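Local coordinates for protein siderophore enterobactin esterase (Emericella nidulans, PDB 6GUO) that hydrolyses the ester bonds of the bacterial xenosiderophore enterobactin, a step required for the release of its iron inside the fungal cell, at residues Y31-S36 / R143-L148; I87-P92 / L135-E140; F162-G167 / G285-P290. All blocks are in the same frame, centred on the assembly; numbering follows the deposited sequence.

Interaction 1. Residues Y31-S36 / R143-L148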
loop_
_atom_site.group_PDB
_atom_site.type_symbol
_atom_site.label_atom_id
_atom_site.label_comp_id
_atom_site.label_asym_id
_atom_site.label_seq_id
_atom_site.Cartn_x
_atom_site.Cartn_y
_atom_site.Cartn_z
ATOM N N TYR A 31 10.954 -4.101 -21.906
ATOM C CA TYR A 31 10.664 -3.939 -20.491
ATOM C C TYR A 31 10.311 -2.482 -20.240
ATOM O O TYR A 31 10.657 -1.598 -21.030
ATOM C CB TYR A 31 11.874 -4.336 -19.652
ATOM C CG TYR A 31 12.159 -5.813 -19.677
ATOM C CD1 TYR A 31 11.398 -6.698 -18.920
ATOM C CD2 TYR A 31 13.189 -6.334 -20.464
ATOM C CE1 TYR A 31 11.655 -8.061 -18.937
ATOM C CE2 TYR A 31 13.456 -7.694 -20.483
ATOM C CZ TYR A 31 12.687 -8.557 -19.720
ATOM O OH TYR A 31 12.944 -9.913 -19.748
ATOM N N GLN A 32 9.603 -2.245 -19.142
ATOM C CA GLN A 32 9.302 -0.905 -18.671
ATOM C C GLN A 32 9.893 -0.804 -17.280
ATOM O O GLN A 32 9.576 -1.627 -16.419
ATOM C CB GLN A 32 7.793 -0.668 -18.621
ATOM C CG GLN A 32 7.395 0.707 -18.101
ATOM C CD GLN A 32 5.890 0.904 -18.076
ATOM O OE1 GLN A 32 5.213 0.719 -19.087
ATOM N NE2 GLN A 32 5.359 1.280 -16.913
ATOM N N ILE A 33 10.764 0.178 -17.066
ATOM C CA ILE A 33 11.275 0.443 -15.727
ATOM C C ILE A 33 10.658 1.744 -15.221
ATOM O O ILE A 33 10.631 2.740 -15.941
ATOM C CB ILE A 33 12.827 0.410 -15.646
ATOM C CG1 ILE A 33 13.497 1.561 -16.404
ATOM C CG2 ILE A 33 13.350 -0.927 -16.169
ATOM C CD1 ILE A 33 14.917 1.826 -15.933
ATOM N N ASP A 34 10.111 1.712 -14.006
ATOM C CA ASP A 34 9.592 2.904 -13.348
ATOM C C ASP A 34 10.543 3.192 -12.200
ATOM O O ASP A 34 10.929 2.275 -11.479
ATOM C CB ASP A 34 8.178 2.669 -12.814
ATOM C CG ASP A 34 7.129 2.647 -13.909
ATOM O OD1 ASP A 34 6.687 3.736 -14.339
ATOM O OD2 ASP A 34 6.725 1.541 -14.326
ATOM N N VAL A 35 10.929 4.455 -12.056
ATOM C CA VAL A 35 11.864 4.885 -11.023
ATOM C C VAL A 35 11.282 6.066 -10.253
ATOM O O VAL A 35 10.790 7.014 -10.857
ATOM C CB VAL A 35 13.226 5.285 -11.631
ATOM C CG1 VAL A 35 14.221 5.656 -10.535
ATOM C CG2 VAL A 35 13.782 4.155 -12.490
ATOM N N SER A 36 11.341 6.006 -8.923
ATOM C CA SER A 36 10.978 7.141 -8.086
ATOM C C SER A 36 12.080 7.436 -7.091
ATOM O O SER A 36 12.850 6.549 -6.727
ATOM C CB SER A 36 9.669 6.897 -7.334
ATOM O OG SER A 36 9.807 5.889 -6.350
ATOM N N ARG A 143 20.342 -1.996 -13.242
ATOM C CA ARG A 143 21.004 -1.420 -12.077
ATOM C C ARG A 143 22.118 -0.418 -12.426
ATOM O O ARG A 143 22.149 0.674 -11.866
ATOM C CB ARG A 143 21.486 -2.534 -11.156
ATOM C CG ARG A 143 22.254 -2.072 -9.944
ATOM C CD ARG A 143 22.131 -3.132 -8.874
ATOM N NE ARG A 143 23.081 -2.927 -7.804
ATOM C CZ ARG A 143 23.244 -3.754 -6.776
ATOM N NH1 ARG A 143 24.157 -3.467 -5.853
ATOM N NH2 ARG A 143 22.501 -4.860 -6.659
ATOM N N PRO A 144 23.012 -0.766 -13.371
ATOM C CA PRO A 144 24.017 0.218 -13.780
ATOM C C PRO A 144 23.444 1.453 -14.466
ATOM O O PRO A 144 23.987 2.534 -14.293
ATOM C CB PRO A 144 24.926 -0.578 -14.728
ATOM C CG PRO A 144 24.773 -1.990 -14.274
ATOM C CD PRO A 144 23.314 -2.094 -13.930
ATOM N N PHE A 145 22.361 1.306 -15.225
ATOM C CA PHE A 145 21.679 2.464 -15.798
ATOM C C PHE A 145 21.207 3.418 -14.698
ATOM O O PHE A 145 21.453 4.622 -14.765
ATOM C CB PHE A 145 20.504 2.033 -16.680
ATOM C CG PHE A 145 19.641 3.175 -17.133
ATOM C CD1 PHE A 145 20.063 4.011 -18.162
ATOM C CD2 PHE A 145 18.404 3.421 -16.531
ATOM C CE1 PHE A 145 19.271 5.071 -18.585
ATOM C CE2 PHE A 145 17.612 4.482 -16.948
ATOM C CZ PHE A 145 18.046 5.305 -17.979
ATOM N N VAL A 146 20.558 2.872 -13.674
ATOM C CA VAL A 146 20.053 3.692 -12.569
ATOM C C VAL A 146 21.206 4.347 -11.795
ATOM O O VAL A 146 21.179 5.556 -11.528
ATOM C CB VAL A 146 19.136 2.867 -11.634
ATOM C CG1 VAL A 146 18.752 3.663 -10.390
ATOM C CG2 VAL A 146 17.885 2.434 -12.387
ATOM N N GLU A 147 22.229 3.560 -11.477
ATOM C CA GLU A 147 23.348 4.039 -10.661
ATOM C C GLU A 147 24.300 4.976 -11.414
ATOM O O GLU A 147 24.713 5.993 -10.865
ATOM C CB GLU A 147 24.122 2.863 -10.057
ATOM C CG GLU A 147 23.341 2.100 -8.991
ATOM C CD GLU A 147 24.182 1.106 -8.199
ATOM O OE1 GLU A 147 25.420 1.075 -8.369
ATOM O OE2 GLU A 147 23.599 0.343 -7.394
ATOM N N LEU A 148 24.632 4.640 -12.662
ATOM C CA LEU A 148 25.656 5.369 -13.420
ATOM C C LEU A 148 25.113 6.450 -14.360
ATOM O O LEU A 148 25.836 7.406 -14.651
ATOM C CB LEU A 148 26.542 4.390 -14.200
ATOM C CG LEU A 148 27.133 3.206 -13.419
ATOM C CD1 LEU A 148 28.166 2.482 -14.270
ATOM C CD2 LEU A 148 27.753 3.616 -12.091
#

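Interaction 2. Residues I87-P92 / L135-E140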
loop_
_atom_site.group_PDB
_atom_site.type_symbol
_atom_site.label_atom_id
_atom_site.label_comp_id
_atom_site.label_asym_id
_atom_site.label_seq_id
_atom_site.Cartn_x
_atom_site.Cartn_y
_atom_site.Cartn_z
ATOM N N ILE A 87 13.032 1.152 -7.919
ATOM C CA ILE A 87 13.218 0.719 -9.299
ATOM C C ILE A 87 12.293 -0.468 -9.542
ATOM O O ILE A 87 12.520 -1.564 -9.029
ATOM C CB ILE A 87 14.684 0.341 -9.586
ATOM C CG1 ILE A 87 15.626 1.484 -9.175
ATOM C CG2 ILE A 87 14.845 -0.001 -11.068
ATOM C CD1 ILE A 87 16.196 1.383 -7.775
ATOM N N ALA A 88 11.234 -0.233 -10.314
ATOM C CA ALA A 88 10.244 -1.252 -10.609
ATOM C C ALA A 88 10.501 -1.770 -12.010
ATOM O O ALA A 88 10.522 -0.990 -12.951
ATOM C CB ALA A 88 8.852 -0.662 -10.508
ATOM N N ILE A 89 10.720 -3.076 -12.137
ATOM C CA ILE A 89 10.978 -3.699 -13.435
ATOM C C ILE A 89 9.715 -4.434 -13.860
ATOM O O ILE A 89 9.315 -5.438 -13.247
ATOM C CB ILE A 89 12.190 -4.648 -13.421
ATOM C CG1 ILE A 89 13.430 -3.935 -12.856
ATOM C CG2 ILE A 89 12.494 -5.144 -14.836
ATOM C CD1 ILE A 89 13.696 -4.220 -11.401
ATOM N N GLY A 90 9.091 -3.909 -14.908
ATOM C CA GLY A 90 7.821 -4.405 -15.397
ATOM C C GLY A 90 7.761 -4.400 -16.907
ATOM O O GLY A 90 8.778 -4.587 -17.584
ATOM N N TYR A 91 6.561 -4.156 -17.426
ATOM C CA TYR A 91 6.224 -4.411 -18.825
ATOM C C TYR A 91 5.350 -3.284 -19.376
ATOM O O TYR A 91 4.673 -2.596 -18.605
ATOM C CB TYR A 91 5.483 -5.750 -18.912
ATOM C CG TYR A 91 6.226 -6.869 -18.229
ATOM C CD1 TYR A 91 7.302 -7.487 -18.853
ATOM C CD2 TYR A 91 5.892 -7.276 -16.937
ATOM C CE1 TYR A 91 8.005 -8.499 -18.230
ATOM C CE2 TYR A 91 6.588 -8.297 -16.302
ATOM C CZ TYR A 91 7.649 -8.904 -16.951
ATOM O OH TYR A 91 8.351 -9.910 -16.330
ATOM N N PRO A 92 5.358 -3.084 -20.710
ATOM C CA PRO A 92 4.532 -2.049 -21.337
ATOM C C PRO A 92 3.082 -2.520 -21.480
ATOM O O PRO A 92 2.625 -2.850 -22.578
ATOM C CB PRO A 92 5.215 -1.843 -22.697
ATOM C CG PRO A 92 5.749 -3.193 -23.023
ATOM C CD PRO A 92 6.211 -3.761 -21.706
ATOM N N LEU A 135 17.623 -11.948 -14.109
ATOM C CA LEU A 135 18.502 -11.535 -13.024
ATOM C C LEU A 135 19.780 -10.874 -13.558
ATOM O O LEU A 135 20.248 -9.874 -13.011
ATOM C CB LEU A 135 18.827 -12.752 -12.165
ATOM C CG LEU A 135 19.584 -12.590 -10.849
ATOM C CD1 LEU A 135 19.186 -11.325 -10.100
ATOM C CD2 LEU A 135 19.315 -13.810 -9.983
ATOM N N THR A 136 20.325 -11.436 -14.638
ATOM C CA THR A 136 21.449 -10.833 -15.357
ATOM C C THR A 136 21.068 -9.447 -15.892
ATOM O O THR A 136 21.834 -8.491 -15.757
ATOM C CB THR A 136 21.911 -11.750 -16.509
ATOM O OG1 THR A 136 22.307 -13.015 -15.970
ATOM C CG2 THR A 136 23.076 -11.156 -17.270
ATOM N N PHE A 137 19.874 -9.354 -16.475
ATOM C CA PHE A 137 19.334 -8.094 -16.997
ATOM C C PHE A 137 19.236 -7.015 -15.916
ATOM O O PHE A 137 19.653 -5.875 -16.130
ATOM C CB PHE A 137 17.965 -8.350 -17.653
ATOM C CG PHE A 137 17.243 -7.108 -18.076
ATOM C CD1 PHE A 137 17.690 -6.362 -19.158
ATOM C CD2 PHE A 137 16.092 -6.693 -17.407
ATOM C CE1 PHE A 137 17.019 -5.215 -19.558
ATOM C CE2 PHE A 137 15.418 -5.550 -17.804
ATOM C CZ PHE A 137 15.878 -4.810 -18.882
ATOM N N ILE A 138 18.707 -7.381 -14.752
ATOM C CA ILE A 138 18.577 -6.432 -13.641
ATOM C C ILE A 138 19.953 -5.974 -13.147
ATOM O O ILE A 138 20.191 -4.777 -12.986
ATOM C CB ILE A 138 17.743 -7.020 -12.484
ATOM C CG1 ILE A 138 16.283 -7.189 -12.932
ATOM C CG2 ILE A 138 17.803 -6.121 -11.251
ATOM C CD1 ILE A 138 15.450 -8.067 -12.025
ATOM N N ALA A 139 20.847 -6.933 -12.938
ATOM C CA ALA A 139 22.172 -6.670 -12.373
ATOM C C ALA A 139 23.141 -5.958 -13.328
ATOM O O ALA A 139 23.946 -5.138 -12.883
ATOM C CB ALA A 139 22.790 -7.971 -11.875
ATOM N N GLU A 140 23.072 -6.279 -14.622
ATOM C CA GLU A 140 24.043 -5.784 -15.609
ATOM C C GLU A 140 23.537 -4.660 -16.519
ATOM O O GLU A 140 24.352 -3.926 -17.074
ATOM C CB GLU A 140 24.588 -6.956 -16.436
ATOM C CG GLU A 140 25.402 -7.923 -15.580
ATOM C CD GLU A 140 25.832 -9.188 -16.299
ATOM O OE1 GLU A 140 25.981 -9.168 -17.539
ATOM O OE2 GLU A 140 26.036 -10.213 -15.606
#

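Interaction 3. Residues F162-G167 / G285-P290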
loop_
_atom_site.group_PDB
_atom_site.type_symbol
_atom_site.label_atom_id
_atom_site.label_comp_id
_atom_site.label_asym_id
_atom_site.label_seq_id
_atom_site.Cartn_x
_atom_site.Cartn_y
_atom_site.Cartn_z
ATOM N N PHE A 162 12.459 -7.088 -3.913
ATOM C CA PHE A 162 11.143 -7.559 -3.488
ATOM C C PHE A 162 10.421 -8.214 -4.650
ATOM O O PHE A 162 10.406 -7.682 -5.752
ATOM C CB PHE A 162 10.289 -6.405 -2.961
ATOM C CG PHE A 162 8.898 -6.818 -2.545
ATOM C CD1 PHE A 162 8.593 -7.041 -1.212
ATOM C CD2 PHE A 162 7.890 -6.991 -3.495
ATOM C CE1 PHE A 162 7.316 -7.420 -0.829
ATOM C CE2 PHE A 162 6.614 -7.375 -3.116
ATOM C CZ PHE A 162 6.329 -7.591 -1.781
ATOM N N GLY A 163 9.794 -9.350 -4.368
ATOM C CA GLY A 163 8.869 -9.994 -5.289
ATOM C C GLY A 163 7.780 -10.745 -4.536
ATOM O O GLY A 163 8.002 -11.208 -3.416
ATOM N N HIS A 164 6.604 -10.838 -5.158
ATOM C CA HIS A 164 5.454 -11.572 -4.632
ATOM C C HIS A 164 5.087 -12.725 -5.570
ATOM O O HIS A 164 5.155 -12.572 -6.790
ATOM C CB HIS A 164 4.254 -10.638 -4.461
ATOM C CG HIS A 164 2.991 -11.338 -4.057
ATOM N ND1 HIS A 164 2.071 -11.799 -4.971
ATOM C CD2 HIS A 164 2.490 -11.638 -2.835
ATOM C CE1 HIS A 164 1.062 -12.361 -4.328
ATOM N NE2 HIS A 164 1.292 -12.276 -3.034
ATOM N N SER A 165 4.700 -13.863 -4.981
ATOM C CA SER A 165 4.288 -15.067 -5.723
ATOM C C SER A 165 5.455 -15.589 -6.584
ATOM O O SER A 165 6.502 -15.917 -6.023
ATOM C CB SER A 165 2.955 -14.859 -6.478
ATOM O OG SER A 165 3.034 -13.944 -7.552
ATOM N N TYR A 166 5.320 -15.667 -7.913
ATOM C CA TYR A 166 6.500 -15.978 -8.739
ATOM C C TYR A 166 7.653 -15.003 -8.487
ATOM O O TYR A 166 8.816 -15.400 -8.558
ATOM C CB TYR A 166 6.166 -16.007 -10.236
ATOM C CG TYR A 166 5.495 -17.267 -10.748
ATOM C CD1 TYR A 166 5.309 -18.396 -9.936
ATOM C CD2 TYR A 166 5.083 -17.347 -12.073
ATOM C CE1 TYR A 166 4.708 -19.538 -10.426
ATOM C CE2 TYR A 166 4.481 -18.490 -12.569
ATOM C CZ TYR A 166 4.301 -19.582 -11.742
ATOM O OH TYR A 166 3.703 -20.721 -12.215
ATOM N N GLY A 167 7.329 -13.740 -8.197
ATOM C CA GLY A 167 8.327 -12.762 -7.766
ATOM C C GLY A 167 9.096 -13.179 -6.519
ATOM O O GLY A 167 10.302 -12.949 -6.422
ATOM N N GLY A 285 -3.871 -12.242 -2.855
ATOM C CA GLY A 285 -3.965 -10.885 -3.395
ATOM C C GLY A 285 -3.919 -9.800 -2.333
ATOM O O GLY A 285 -3.159 -8.841 -2.454
ATOM N N SER A 286 -4.735 -9.944 -1.287
ATOM C CA SER A 286 -4.848 -8.904 -0.256
ATOM C C SER A 286 -3.570 -8.729 0.572
ATOM O O SER A 286 -3.360 -7.670 1.147
ATOM C CB SER A 286 -6.050 -9.154 0.667
ATOM O OG SER A 286 -5.823 -10.238 1.555
ATOM N N VAL A 287 -2.721 -9.753 0.627
ATOM C CA VAL A 287 -1.469 -9.661 1.387
ATOM C C VAL A 287 -0.391 -8.786 0.717
ATOM O O VAL A 287 0.553 -8.379 1.388
ATOM C CB VAL A 287 -0.896 -11.067 1.707
ATOM C CG1 VAL A 287 -0.217 -11.686 0.485
ATOM C CG2 VAL A 287 0.058 -11.014 2.892
ATOM N N ILE A 288 -0.531 -8.485 -0.578
ATOM C CA ILE A 288 0.518 -7.774 -1.324
ATOM C C ILE A 288 0.846 -6.424 -0.684
ATOM O O ILE A 288 2.010 -6.145 -0.379
ATOM C CB ILE A 288 0.159 -7.603 -2.821
ATOM C CG1 ILE A 288 0.171 -8.971 -3.513
ATOM C CG2 ILE A 288 1.144 -6.662 -3.519
ATOM C CD1 ILE A 288 -0.362 -8.980 -4.929
ATOM N N GLY A 289 -0.184 -5.613 -0.462
ATOM C CA GLY A 289 -0.033 -4.290 0.142
ATOM C C GLY A 289 0.654 -4.330 1.500
ATOM O O GLY A 289 1.690 -3.689 1.678
ATOM N N PRO A 290 0.087 -5.091 2.461
ATOM C CA PRO A 290 0.718 -5.253 3.779
ATOM C C PRO A 290 2.139 -5.817 3.742
ATOM O O PRO A 290 3.006 -5.323 4.472
ATOM C CB PRO A 290 -0.218 -6.222 4.511
ATOM C CG PRO A 290 -1.539 -6.050 3.854
ATOM C CD PRO A 290 -1.271 -5.660 2.428
#

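Interaction 1. Residues Y31-S36 / R143-L148
Ile33 and Val35 on strand 31-36 meet Phe145 and Val146 on helix 131-150, a layer of helix against sheet in the alpha/beta-hydrolase fold. The strand lies near one margin of the mixed central sheet, antiparallel to both of its neighbours, strands 18-24 and 83-90, and the helix packs across one face. Val35 and Val146 are the closest backbone pair, their CA atoms 8.4 Å apart.

Apolar packing alone joins the two segments. Ile33 reaches the aromatic ring with its terminal methyl, CD1, which lies 3.9 Å from Phe145 CD2 and equally near CE2, approaching the ring at a slant. The torsions explain this reach: the first places Ile33 CG1 between the backbone N and the carbonyl carbon (chi1 68°), and the extended second one (159°) takes CD1 away from the strand, while the Phe145 ring, anti to its own N, projects toward it. The two valines touch more loosely, one methyl each, with Val35 CG2 4.5 Å from Val146 CG2. Trp21 of strand 18-24 meets the Phe145 ring edge-to-face, and Phe7 of the second subunit stacks on it, so this hydrophobic layer continues into the dimer.

The polar side chains form no bond between the two segments; two such bonds lie within them. On the helix, Arg143 NE pairs with Glu147 OE2 one turn on, a salt bridge at 3.3 Å whose N-H...O hydrogen bond is weak. On the strand, alternation sends Gln32 and Asp34 to the other face of the sheet, where Asp34 OD1 also accepts a bond from the backbone N of Ala14 of the second subunit. There Gln32 NE2 gives its hydrogen to Asp34 OD2 at 2.9 Å and a nearly straight 166°, meeting the oxygen on its syn side with the acceptor close to the amide plane.

Interaction 2. Residues I87-P92 / L135-E140
Ile89 on strand 83-90 divides its two branches between neighbouring residues of helix 131-150, Phe137 and Ile138. All three side chains are buried, and the backbones are closest at Ile89 and Ile138, with 8.1 Å between their CA atoms.

The aromatic part of the contact is a methyl at a ring edge: Ile89 CG2 lies 4.2 Å from Phe137 CE2, near the plane of the ring. The two side chains lie alongside each other with their ends pointing oppositely. Tyr31 stacks on the Phe137 ring, and Trp5 of the second subunit meets it with the planes inclined.

The purely aliphatic part uses the other branch. The first torsion sets Ile89 CG1 beside the backbone N (chi1 -53°), and an off-staggered second torsion (98°) turns CD1 away from CG2 and to within 4.2 Å of Ile138 CG1. Ile138 also rests on Val58 of strand 52-58 and Phe170 of helix 166-177, while Ile89 touches Phe134 one helical turn before Ile138.

Here helix 131-150 forms part of the helical layer on one face of the central sheet, as in the alpha/beta-hydrolase fold.

Interaction 3. Residues F162-G167 / G285-P290
The backbone of 162-167 leaves strand 156-164 at His164, turns sharply at Ser165 and enters helix 166-177, while 285-290 makes a type I beta turn from Gly285 to Ile288 that leads into helix 288-301; the CA atoms of His164 and Ile288 lie 7.1 Å apart.

The contact centres on the imidazole of His164. Ile288 lays its CG1 methylene over one face, 3.4 Å from the ring centroid and only 5° off the ring normal, a well-centred CH-pi contact. CD1 of the same residue extends over the ring margin, 3.7 Å from His164 CE1. Val287 approaches elsewhere: its CG1 stands at the ring edge, near the plane, 3.9 Å from His164 NE2. The ring reaches both residues because its CG is anti to the backbone N (chi1 174°), directing the imidazole from the strand end toward the 285-288 turn. Ile288 also packs on Leu63 of helix 60-77 and on Arg73 of the second subunit.

Gly163, Ser165 and Gly167 fit the GxSxG signature of the nucleophile elbow, the strained strand-to-helix turn that in alpha/beta-hydrolases presents the catalytic serine. In keeping with that motif, Ser165 has a positive phi (62°). Close packing of the bend is plain at Gly163, whose CA lies 3.5 Å from Gly167 O. His284, immediately before the second segment, touches the Ser165 side chain and meets the His164 ring with the planes inclined.

Ser165 occupies two conformers, so the contacts that its OG makes in one of them, with His164 O within the elbow and with Arg102 NH1 of helix 102-106, are tentative.

How the interactions relate
All three contacts are buried and rest on the same central sheet, but at different depths: interaction 3 is centred about 7 Å from the centre of the chain, interaction 2 about 11 Å and interaction 1 about 15 Å, where the partly exposed Phe145 makes it the least enclosed. Interactions 1 and 2 share helix 131-150, and their strands pair directly, Gln32 O lying 2.8 Å from Gly90 N. Each combines an aliphatic-aromatic with an aliphatic-aliphatic pair. Interaction 3 instead joins a strand-to-helix bend to a turn opening another helix, and sets hydrocarbon against a polar imidazole beside the probable nucleophile. Residues of each contact also meet the second subunit.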